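Side-chain contact in transcription initiation factor IIB (Methanocaldococcus vulcanius, PDB 5O9I), which contains a mini-intein of the HINT fold, a domain that probably cuts itself out of its host transcription factor by protein splicing: residues R92-H97 with G170-L175. Numbering follows the deposited sequence.
Sequences RVTGSH and GYAYDL
His97 and Asp174 meet in a sparse polar contact between two sheets of the intein fold, joining the turn that follows strand 89-93 to the strand 171-176, which belongs to a different sheet. The contact is made by side chains alone: His97 CA and Asp174 CA lie 9.9 Å apart, Thr94 CA and Ala172 CA 7.6 Å, and only 99 Å² is buried in all. The imidazole and the carboxylate approach from opposite directions, the histidine carrying its CG anti to the backbone N (chi1 -171°), which sends the ring out towards the strand. Asp174 OD2 comes obliquely to the ring, 3.4 Å from His97 NE2 and 3.6 Å from His97 CD2, and the two planes are turned 54° apart. The angle at NE2 is too poor for a hydrogen bond, so this is proximity without a directed link. One carboxylate oxygen is held within its own strand, Leu175 N donating to Asp174 OD1 at 2.8 Å, on the anti side and 29° out of plane; OD2 takes a weak hydrogen bond from Ala5 N, near the N-terminal end of the chain. With an alanine here, Leu175 N and Ala5 N would probably lose these acceptors, and the His97 ring the carboxylate beside it. A second, looser touch joins Thr94 OG1 to Ala172 CB at 4.1 Å. Thr94 and His97 are themselves tied by the turn, where His97 N bonds to Thr94 O, and Ala5 also pairs with Thr94 through the backbone. A turn from one sheet thus brings a histidine beside a sequence-distant aspartate on another. Thr-Gly-Ser-His matches the TxxH signature of intein block B, whose histidine assists the first step at the N-terminal splice junction in inteins; Asp174 is probably the block F aspartate, which also takes part in splicing, so the pair probably lies at the HINT active site.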
loop_
_atom_site.group_PDB
_atom_site.type_symbol
_atom_site.label_atom_id
_atom_site.label_comp_id
_atom_site.label_asym_id
_atom_site.label_seq_id
_atom_site.Cartn_x
_atom_site.Cartn_y
_atom_site.Cartn_z
ATOM N N ARG A 92 -6.239 -6.458 -1.061
ATOM C CA ARG A 92 -6.394 -7.148 0.213
ATOM C C ARG A 92 -5.427 -6.571 1.241
ATOM O O ARG A 92 -4.218 -6.565 1.017
ATOM C CB ARG A 92 -6.136 -8.640 0.070
ATOM C CG ARG A 92 -6.896 -9.331 -1.068
ATOM C CD ARG A 92 -7.496 -10.659 -0.661
ATOM N NE ARG A 92 -7.120 -11.729 -1.609
ATOM C CZ ARG A 92 -6.757 -12.983 -1.281
ATOM N NH1 ARG A 92 -6.694 -13.400 -0.005
ATOM N NH2 ARG A 92 -6.425 -13.830 -2.255
ATOM N N VAL A 93 -5.956 -6.127 2.369
ATOM C CA VAL A 93 -5.130 -5.519 3.398
ATOM C C VAL A 93 -5.600 -5.818 4.826
ATOM O O VAL A 93 -6.684 -6.329 5.041
ATOM C CB VAL A 93 -5.070 -3.995 3.202
ATOM C CG1 VAL A 93 -4.097 -3.634 2.107
ATOM C CG2 VAL A 93 -6.455 -3.441 2.883
ATOM N N THR A 94 -4.746 -5.482 5.781
ATOM C CA THR A 94 -5.009 -5.649 7.204
ATOM C C THR A 94 -6.048 -4.592 7.617
ATOM O O THR A 94 -5.994 -3.423 7.182
ATOM C CB THR A 94 -3.667 -5.506 7.977
ATOM O OG1 THR A 94 -2.910 -6.708 7.841
ATOM C CG2 THR A 94 -3.833 -5.226 9.399
ATOM N N GLY A 95 -7.007 -5.006 8.438
ATOM C CA GLY A 95 -8.041 -4.101 8.958
ATOM C C GLY A 95 -7.548 -2.986 9.854
ATOM O O GLY A 95 -8.179 -1.944 9.943
ATOM N N SER A 96 -6.445 -3.227 10.546
ATOM C CA SER A 96 -5.773 -2.194 11.354
ATOM C C SER A 96 -5.089 -1.093 10.550
ATOM O O SER A 96 -5.024 0.031 11.015
ATOM C CB SER A 96 -4.682 -2.814 12.223
ATOM O OG SER A 96 -3.500 -3.021 11.446
ATOM N N HIS A 97 -4.556 -1.443 9.370
ATOM C CA HIS A 97 -3.757 -0.529 8.536
ATOM C C HIS A 97 -4.691 0.513 7.908
ATOM O O HIS A 97 -5.898 0.421 8.063
ATOM C CB HIS A 97 -2.997 -1.350 7.473
ATOM C CG HIS A 97 -1.971 -0.578 6.696
ATOM N ND1 HIS A 97 -2.167 -0.193 5.386
ATOM C CD2 HIS A 97 -0.752 -0.099 7.051
ATOM C CE1 HIS A 97 -1.122 0.501 4.973
ATOM N NE2 HIS A 97 -0.244 0.562 5.956
ATOM N N GLY A 170 0.344 -16.839 4.267
ATOM C CA GLY A 170 0.024 -16.241 5.585
ATOM C C GLY A 170 1.017 -15.240 6.182
ATOM O O GLY A 170 1.631 -15.478 7.179
ATOM N N TYR A 171 1.195 -14.120 5.510
ATOM C CA TYR A 171 2.181 -13.104 5.854
ATOM C C TYR A 171 1.627 -11.860 5.239
ATOM O O TYR A 171 1.181 -11.889 4.094
ATOM C CB TYR A 171 3.554 -13.360 5.190
ATOM C CG TYR A 171 4.690 -13.874 6.064
ATOM C CD1 TYR A 171 5.968 -13.962 5.542
ATOM C CD2 TYR A 171 4.525 -14.244 7.408
ATOM C CE1 TYR A 171 7.033 -14.426 6.304
ATOM C CE2 TYR A 171 5.596 -14.701 8.172
ATOM C CZ TYR A 171 6.864 -14.763 7.623
ATOM O OH TYR A 171 7.914 -15.265 8.391
ATOM N N ALA A 172 1.661 -10.779 6.003
ATOM C CA ALA A 172 1.353 -9.446 5.529
ATOM C C ALA A 172 2.661 -8.689 5.470
ATOM O O ALA A 172 3.589 -9.032 6.134
ATOM C CB ALA A 172 0.372 -8.758 6.461
ATOM N N TYR A 173 2.708 -7.672 4.633
ATOM C CA TYR A 173 3.927 -6.989 4.247
ATOM C C TYR A 173 3.790 -5.471 4.432
ATOM O O TYR A 173 2.687 -4.965 4.463
ATOM C CB TYR A 173 4.222 -7.341 2.793
ATOM C CG TYR A 173 4.671 -8.770 2.688
ATOM C CD1 TYR A 173 5.994 -9.116 2.925
ATOM C CD2 TYR A 173 3.766 -9.815 2.422
ATOM C CE1 TYR A 173 6.433 -10.453 2.860
ATOM C CE2 TYR A 173 4.190 -11.143 2.380
ATOM C CZ TYR A 173 5.538 -11.454 2.589
ATOM O OH TYR A 173 5.976 -12.767 2.539
ATOM N N ASP A 174 4.907 -4.760 4.579
ATOM C CA ASP A 174 4.871 -3.312 4.512
ATOM C C ASP A 174 6.167 -2.671 4.095
ATOM O O ASP A 174 7.191 -3.357 4.012
ATOM C CB ASP A 174 4.384 -2.668 5.816
ATOM C CG ASP A 174 3.323 -1.584 5.528
ATOM O OD1 ASP A 174 3.652 -0.514 4.948
ATOM O OD2 ASP A 174 2.122 -1.904 5.742
ATOM N N LEU A 175 6.078 -1.369 3.763
ATOM C CA LEU A 175 7.201 -0.550 3.341
ATOM C C LEU A 175 7.217 0.716 4.187
ATOM O O LEU A 175 6.173 1.270 4.520
ATOM C CB LEU A 175 7.022 -0.092 1.887
ATOM C CG LEU A 175 6.756 -1.116 0.779
ATOM C CD1 LEU A 175 6.350 -0.418 -0.504
ATOM C CD2 LEU A 175 7.959 -1.981 0.498
#